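Local coordinates for protein Asp/Glu-specific dipeptidyl-peptidase (Flavobacterium psychrophilum, PDB 5JXF) that removes dipeptides from the N-terminus of oligopeptides as a serine-type peptidase, cutting strictly after an acidic residue, aspartate or glutamate, at residues F140-N145 and L200-V205; V78-G83 and M283-K288; L293-V298 and L363-E368. One frame throughout, in Å; residues are numbered along the deposited sequence.

Contact 1: F140-N145 and L200-V205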
# COMPACT_ATOMS: atom_id res chain seq x y z
N PHE A 140 27.51 30.46 -1.90
CA PHE A 140 28.31 29.85 -2.96
C PHE A 140 29.69 29.42 -2.49
O PHE A 140 30.33 30.12 -1.69
CB PHE A 140 28.44 30.83 -4.14
CG PHE A 140 27.15 31.05 -4.85
CD1 PHE A 140 26.21 31.93 -4.35
CD2 PHE A 140 26.87 30.37 -6.02
CE1 PHE A 140 25.00 32.15 -5.02
CE2 PHE A 140 25.67 30.57 -6.69
CZ PHE A 140 24.73 31.47 -6.19
N ILE A 141 30.15 28.27 -2.99
CA ILE A 141 31.50 27.81 -2.66
C ILE A 141 32.55 28.35 -3.65
O ILE A 141 32.48 28.09 -4.87
CB ILE A 141 31.60 26.29 -2.64
CG1 ILE A 141 30.62 25.69 -1.63
CG2 ILE A 141 33.05 25.88 -2.27
CD1 ILE A 141 30.71 26.32 -0.25
N VAL A 142 33.51 29.10 -3.13
CA VAL A 142 34.60 29.64 -3.96
C VAL A 142 35.69 28.59 -4.12
O VAL A 142 36.14 28.31 -5.22
CB VAL A 142 35.20 30.94 -3.35
CG1 VAL A 142 36.38 31.49 -4.21
CG2 VAL A 142 34.09 32.00 -3.22
N SER A 143 36.08 27.97 -3.01
CA SER A 143 37.20 27.03 -3.04
C SER A 143 37.17 26.10 -1.83
O SER A 143 36.59 26.44 -0.80
CB SER A 143 38.53 27.79 -3.07
OG SER A 143 38.82 28.37 -1.81
N ILE A 144 37.80 24.94 -1.99
CA ILE A 144 37.82 23.88 -0.99
C ILE A 144 39.27 23.59 -0.59
O ILE A 144 40.06 23.10 -1.40
CB ILE A 144 37.15 22.62 -1.54
CG1 ILE A 144 35.67 22.90 -1.86
CG2 ILE A 144 37.24 21.46 -0.56
CD1 ILE A 144 34.98 21.79 -2.62
N ASN A 145 39.61 23.88 0.66
CA ASN A 145 41.02 23.90 1.07
C ASN A 145 41.33 23.07 2.31
O ASN A 145 40.86 23.36 3.41
CB ASN A 145 41.44 25.35 1.29
CG ASN A 145 41.04 26.24 0.14
OD1 ASN A 145 39.92 26.75 0.08
ND2 ASN A 145 41.96 26.42 -0.80
N LEU A 200 38.76 23.82 5.00
CA LEU A 200 38.22 25.17 4.99
C LEU A 200 37.60 25.53 3.66
O LEU A 200 38.18 25.32 2.60
CB LEU A 200 39.31 26.21 5.33
CG LEU A 200 38.91 27.69 5.27
CD1 LEU A 200 39.75 28.50 6.26
CD2 LEU A 200 39.03 28.30 3.88
N PHE A 201 36.42 26.13 3.74
CA PHE A 201 35.66 26.57 2.59
C PHE A 201 35.62 28.08 2.55
O PHE A 201 35.11 28.73 3.47
CB PHE A 201 34.23 26.00 2.63
CG PHE A 201 34.15 24.51 2.44
CD1 PHE A 201 34.55 23.65 3.46
CD2 PHE A 201 33.66 23.97 1.26
CE1 PHE A 201 34.48 22.27 3.30
CE2 PHE A 201 33.59 22.60 1.09
CZ PHE A 201 33.99 21.75 2.11
N VAL A 202 36.19 28.64 1.49
CA VAL A 202 35.99 30.04 1.19
C VAL A 202 34.64 30.16 0.50
O VAL A 202 34.34 29.40 -0.42
CB VAL A 202 37.09 30.61 0.26
CG1 VAL A 202 36.76 32.05 -0.08
CG2 VAL A 202 38.47 30.50 0.91
N THR A 203 33.84 31.12 0.93
CA THR A 203 32.47 31.21 0.47
C THR A 203 32.03 32.63 0.29
O THR A 203 32.64 33.58 0.84
CB THR A 203 31.49 30.54 1.46
OG1 THR A 203 31.37 31.36 2.63
CG2 THR A 203 31.96 29.14 1.86
N GLU A 204 30.98 32.78 -0.50
CA GLU A 204 30.26 34.04 -0.65
C GLU A 204 28.83 33.85 -0.16
O GLU A 204 28.08 33.05 -0.71
CB GLU A 204 30.27 34.51 -2.11
CG GLU A 204 31.66 34.67 -2.71
CD GLU A 204 31.63 35.38 -4.07
OE1 GLU A 204 30.53 35.43 -4.70
OE2 GLU A 204 32.70 35.88 -4.50
N VAL A 205 28.46 34.60 0.86
CA VAL A 205 27.13 34.49 1.45
C VAL A 205 26.22 35.60 0.99
O VAL A 205 26.35 36.74 1.42
CB VAL A 205 27.20 34.51 2.97
CG1 VAL A 205 25.82 34.19 3.57
CG2 VAL A 205 28.24 33.51 3.44

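Contact 2: V78-G83 and M283-K288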
# COMPACT_ATOMS: atom_id res chain seq x y z
N VAL A 78 25.65 25.69 -7.90
CA VAL A 78 24.99 24.96 -6.81
C VAL A 78 25.27 25.53 -5.41
O VAL A 78 26.15 25.05 -4.69
CB VAL A 78 25.36 23.47 -6.84
CG1 VAL A 78 24.51 22.69 -5.86
CG2 VAL A 78 25.15 22.91 -8.27
N PRO A 79 24.50 26.55 -5.02
CA PRO A 79 24.73 27.10 -3.68
C PRO A 79 23.93 26.40 -2.57
O PRO A 79 22.89 25.74 -2.80
CB PRO A 79 24.28 28.55 -3.83
CG PRO A 79 23.19 28.49 -4.90
CD PRO A 79 23.60 27.38 -5.84
N HIS A 80 24.46 26.55 -1.36
CA HIS A 80 23.81 26.15 -0.12
C HIS A 80 22.61 27.05 0.11
O HIS A 80 22.75 28.27 0.10
CB HIS A 80 24.80 26.29 1.05
CG HIS A 80 24.67 25.28 2.13
ND1 HIS A 80 23.50 24.57 2.36
CD2 HIS A 80 25.54 24.86 3.07
CE1 HIS A 80 23.67 23.76 3.37
NE2 HIS A 80 24.91 23.92 3.84
N PHE A 81 21.44 26.46 0.35
CA PHE A 81 20.22 27.25 0.54
C PHE A 81 19.84 27.33 2.01
O PHE A 81 19.37 26.36 2.61
CB PHE A 81 19.06 26.65 -0.28
CG PHE A 81 17.83 27.51 -0.32
CD1 PHE A 81 17.67 28.46 -1.31
CD2 PHE A 81 16.83 27.36 0.63
CE1 PHE A 81 16.54 29.26 -1.36
CE2 PHE A 81 15.69 28.16 0.59
CZ PHE A 81 15.55 29.12 -0.40
N ASN A 82 20.08 28.49 2.60
CA ASN A 82 19.89 28.74 4.02
C ASN A 82 20.57 27.75 4.95
O ASN A 82 20.09 27.53 6.06
CB ASN A 82 18.40 28.77 4.35
CG ASN A 82 18.09 29.74 5.47
OD1 ASN A 82 18.86 30.68 5.73
ND2 ASN A 82 16.96 29.54 6.14
N GLY A 83 21.67 27.14 4.51
CA GLY A 83 22.40 26.20 5.36
C GLY A 83 21.77 24.84 5.69
O GLY A 83 22.34 24.05 6.44
N MET A 283 24.55 16.94 -6.96
CA MET A 283 25.48 17.76 -6.18
C MET A 283 24.68 18.50 -5.10
O MET A 283 23.64 19.08 -5.38
CB MET A 283 26.21 18.75 -7.09
CG MET A 283 27.47 19.37 -6.49
SD MET A 283 28.39 20.44 -7.67
CE MET A 283 27.97 19.51 -9.17
N GLY A 284 25.12 18.44 -3.86
CA GLY A 284 24.37 19.13 -2.84
C GLY A 284 25.07 19.19 -1.51
O GLY A 284 26.27 18.95 -1.41
N TYR A 285 24.30 19.54 -0.48
CA TYR A 285 24.85 19.71 0.85
C TYR A 285 24.21 18.76 1.89
O TYR A 285 23.52 19.21 2.81
CB TYR A 285 24.72 21.17 1.29
CG TYR A 285 25.38 22.14 0.34
CD1 TYR A 285 24.75 22.53 -0.85
CD2 TYR A 285 26.64 22.70 0.63
CE1 TYR A 285 25.36 23.40 -1.73
CE2 TYR A 285 27.25 23.59 -0.27
CZ TYR A 285 26.60 23.93 -1.43
OH TYR A 285 27.16 24.80 -2.32
N PRO A 286 24.46 17.46 1.75
CA PRO A 286 23.93 16.47 2.70
C PRO A 286 24.38 16.79 4.12
O PRO A 286 25.57 17.02 4.38
CB PRO A 286 24.52 15.15 2.21
CG PRO A 286 25.77 15.53 1.49
CD PRO A 286 25.43 16.85 0.82
N GLY A 287 23.41 16.84 5.03
CA GLY A 287 23.64 17.23 6.40
C GLY A 287 24.45 16.25 7.23
O GLY A 287 25.53 16.58 7.72
N LYS A 288 23.93 15.04 7.39
CA LYS A 288 24.59 14.09 8.28
C LYS A 288 24.46 12.65 7.81
O LYS A 288 23.45 12.25 7.26
CB LYS A 288 24.03 14.24 9.71
CG LYS A 288 24.86 13.50 10.75
CD LYS A 288 24.46 13.84 12.18
CE LYS A 288 23.01 13.47 12.46
NZ LYS A 288 22.63 13.74 13.88

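Contact 3: L293-V298 and L363-E368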
# COMPACT_ATOMS: atom_id res chain seq x y z
N LEU A 293 29.40 3.30 11.92
CA LEU A 293 29.11 3.08 13.33
C LEU A 293 29.42 1.64 13.73
O LEU A 293 29.49 0.75 12.89
CB LEU A 293 27.64 3.40 13.62
CG LEU A 293 27.29 4.88 13.69
CD1 LEU A 293 25.80 5.07 13.95
CD2 LEU A 293 28.12 5.59 14.74
N PRO A 294 29.65 1.43 15.03
CA PRO A 294 29.76 0.09 15.62
C PRO A 294 28.40 -0.56 15.72
O PRO A 294 27.40 0.14 15.62
CB PRO A 294 30.31 0.39 17.00
CG PRO A 294 29.66 1.71 17.32
CD PRO A 294 29.82 2.47 16.05
N SER A 295 28.37 -1.87 15.96
CA SER A 295 27.13 -2.62 16.16
C SER A 295 26.26 -1.98 17.22
O SER A 295 25.04 -1.90 17.09
CB SER A 295 27.43 -4.06 16.58
OG SER A 295 28.00 -4.81 15.52
N PHE A 296 26.91 -1.52 18.29
CA PHE A 296 26.21 -1.11 19.49
C PHE A 296 25.49 0.22 19.29
O PHE A 296 24.52 0.53 20.00
CB PHE A 296 27.21 -1.03 20.65
CG PHE A 296 28.17 -2.19 20.68
CD1 PHE A 296 27.75 -3.44 21.13
CD2 PHE A 296 29.48 -2.04 20.24
CE1 PHE A 296 28.63 -4.51 21.16
CE2 PHE A 296 30.36 -3.11 20.27
CZ PHE A 296 29.93 -4.35 20.72
N ALA A 297 25.95 0.99 18.31
CA ALA A 297 25.32 2.26 17.98
C ALA A 297 24.01 2.01 17.27
O ALA A 297 22.99 2.64 17.57
CB ALA A 297 26.25 3.11 17.12
N VAL A 298 24.04 1.10 16.31
CA VAL A 298 22.85 0.72 15.57
C VAL A 298 21.79 0.15 16.53
O VAL A 298 20.61 0.50 16.43
CB VAL A 298 23.20 -0.32 14.47
CG1 VAL A 298 22.01 -0.57 13.56
CG2 VAL A 298 24.39 0.17 13.65
N LEU A 363 24.97 -7.56 10.36
CA LEU A 363 25.86 -7.23 9.26
C LEU A 363 27.13 -6.56 9.76
O LEU A 363 28.22 -6.83 9.26
CB LEU A 363 25.16 -6.32 8.26
CG LEU A 363 24.78 -7.02 6.97
CD1 LEU A 363 24.04 -8.31 7.27
CD2 LEU A 363 23.93 -6.11 6.11
N LYS A 364 26.97 -5.67 10.74
CA LYS A 364 28.12 -4.97 11.29
C LYS A 364 28.89 -5.87 12.25
O LYS A 364 30.13 -5.83 12.27
CB LYS A 364 27.69 -3.68 11.99
CG LYS A 364 27.64 -2.49 11.04
CD LYS A 364 27.33 -1.18 11.74
CE LYS A 364 27.31 -0.02 10.73
NZ LYS A 364 28.64 0.22 10.09
N GLN A 365 28.17 -6.68 13.03
CA GLN A 365 28.80 -7.67 13.91
C GLN A 365 29.74 -8.55 13.11
O GLN A 365 30.86 -8.81 13.52
CB GLN A 365 27.75 -8.53 14.62
CG GLN A 365 27.24 -7.96 15.94
CD GLN A 365 25.89 -8.53 16.31
OE1 GLN A 365 25.36 -9.39 15.60
NE2 GLN A 365 25.32 -8.06 17.40
N ASN A 366 29.27 -8.99 11.94
CA ASN A 366 30.09 -9.79 11.04
C ASN A 366 31.30 -9.01 10.52
O ASN A 366 32.37 -9.58 10.34
CB ASN A 366 29.24 -10.30 9.88
CG ASN A 366 28.18 -11.30 10.32
OD1 ASN A 366 28.25 -11.86 11.42
ND2 ASN A 366 27.20 -11.55 9.46
N PHE A 367 31.13 -7.72 10.27
CA PHE A 367 32.24 -6.90 9.82
C PHE A 367 33.25 -6.73 10.95
O PHE A 367 34.46 -6.80 10.74
CB PHE A 367 31.78 -5.52 9.33
CG PHE A 367 32.90 -4.51 9.26
CD1 PHE A 367 33.78 -4.51 8.19
CD2 PHE A 367 33.08 -3.58 10.27
CE1 PHE A 367 34.82 -3.59 8.13
CE2 PHE A 367 34.12 -2.67 10.22
CZ PHE A 367 34.99 -2.67 9.14
N GLU A 368 32.73 -6.50 12.15
CA GLU A 368 33.56 -6.22 13.32
C GLU A 368 34.39 -7.43 13.75
O GLU A 368 35.47 -7.28 14.32
CB GLU A 368 32.68 -5.74 14.48
CG GLU A 368 32.12 -4.36 14.26
CD GLU A 368 30.83 -4.12 15.01
OE1 GLU A 368 30.45 -4.98 15.84
OE2 GLU A 368 30.19 -3.08 14.75

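Contact 1: F140-N145 and L200-V205
Ile144 and Phe201 rise from the sheet next to each other in the same direction, with CG1 of Ile144 3.6 Å from CE2 of the Phe201 ring. Ile141 reaches the same ring obliquely, its CD1 lying 4.1 Å from Phe201 CD2. Ile141 CD1 also meets Thr203 CG2, at 3.7 Å. It gets there because CG1 of Ile141 sits beside the backbone N (chi1 -58°) and chi2, at -51°, bends CD1 across toward strand 200-205. Cutting Ile141 back to an alanine would probably open a gap between Phe201 and Thr203 and allow the phenyl ring more freedom to turn. Thr203 directs its hydroxyl to Glu186 O on the next strand.

Between these pairs the antiparallel ladder is broken by a classic beta bulge, in a curled antiparallel sheet consistent with the chymotrypsin-like fold of S46 peptidases. Val142 N and Ser143 N both point to one acceptor, Val202 O, the first at 2.9 Å and the second, a weak bond, at 3.4 Å. Reciprocal backbone bonds, Phe140 with Glu204 and Asn145 with Leu200, close the ladder to either side.

The bulge brings two side chains against Val202. CB of Val142 packs 3.8 Å from Val202 CG1 as the two side chains cross obliquely, while Ser143 OG rests 3.5 Å from Val202 CG2. Val142 CG2 also meets Glu204 CG at 3.6 Å, the two chains nearly perpendicular; the glutamate runs on extended to Trp184 NE1 and Gln185 NE2, which both bond its OE2.

Contact 2: V78-G83 and M283-K288
Tyr285 lays its side chain over the His80 imidazole and runs on to the backbone of Val78. With CG anti to its own carbonyl carbon and beside the backbone N (chi1 -57°), the tyrosine is directed along the chain of residues 78-80. Its CB stands over the imidazole face, 3.7 Å from the ring centroid. CG follows above the centre of the same ring, and CD2 lies 3.4 Å from His80 CD2. The two rings form an offset stack with centroids 4.1 Å apart and planes only 11° from parallel. The overlap is mutual, since His80 CB in turn sits over the tyrosine face, a CH-pi contact of 3.8 Å to the centroid, with CE2 among the atoms it meets. On the other side of the ring CD1 faces His80 CA; further out, CE1 comes 3.4 Å from Pro79 C, and CZ comes close to His80 N and Val78 O. At the tip, Tyr285 OH donates a 2.6 Å hydrogen bond to Val78 O, in the carbonyl plane, so the ring is held by its polar end as well as by its face.

Gly83 CA lies against the opposite face of the imidazole, toward its rim, and ND1 bonds Cys85 O, which probably helps to fix the ring. Val78 adds an apolar flank: its CG2 lies 4.1 Å from Met283 SD.

The Tyr285 side chain is about 9 Å from that of Ser662, by similarity the charge-relay serine. Strand 80-81 pairs with strands 85-89 and 138-146 in one sheet, whereas strand 279-284 runs between strands 586-591 and 665-667 in another, and the tyrosine just beyond that strand bridges the two.

Contact 3: L293-V298 and L363-E368
Ser295 and Glu368 meet through two hydrogen bonds that use both oxygens of the carboxylate. Ser295 N donates to Glu368 OE2 and Ser295 OG donates to Glu368 OE1, each modelled at 2.5 Å, lengths probably too short to be read closely. The serine hydroxyl stays beside its own backbone N (chi1 -69°), which presents both donors to the same acid group. Gln365 packs its CG 3.3 Å from Ser295 OG and so covers the hydroxyl from the neighbouring turn of its helix.

A second polar bridge runs the other way. Lys364 reaches from its own helix alongside residues 293-298 toward Leu293 and bends at its last torsion (chi4 -64°), placing NZ in the carbonyl plane of Leu293, on a lone pair, with a bond of 3.0 Å to Leu293 O. Glu291 O is a further acceptor for the same ammonium group. The aliphatic part of the lysine is used too: its CD lies 3.8 Å from Val298 CG2.

Pro294 holds the N-cap position of helix 295-325 and can offer no side-chain acceptor of its own; Pro294 O receives a 3.2 Å bond from Ala297 N, three residues on, within the first turn. The carboxylate of Glu368 instead takes up the N-H of Ser295, and the helix end would probably stabilise its negative charge. Tyr564 of helix 547-571 also touches Glu368. A carboxylate from a second helix thus meets the first N-H of helix 295-325, a tertiary contact at a helix N terminus, in the helical region between strands 279-284 and 586-591.

From the N terminus, residues 78-83 open the longest loop, which contact 2 closes about 200 residues later at 283-288. Contact 1 is nested wholly inside it, joining strands 138-146 and 197-214. The two touch, Phe140 packing on Pro79 and Ile141 on Tyr285, so the bulged ladder and the bridge to the second sheet pack against each other. Contact 3 follows in series: soon after strand 279-284, residues 293-298 begin helix 295-325, and a mostly helical loop returns to 363-368. Its nearest atoms lie about 9 Å from contact 2. No loops cross: contact 1 pairs strands within one sheet, contact 2 joins that sheet to the second, and contact 3 joins the start of helix 295-325 to helix 360-375.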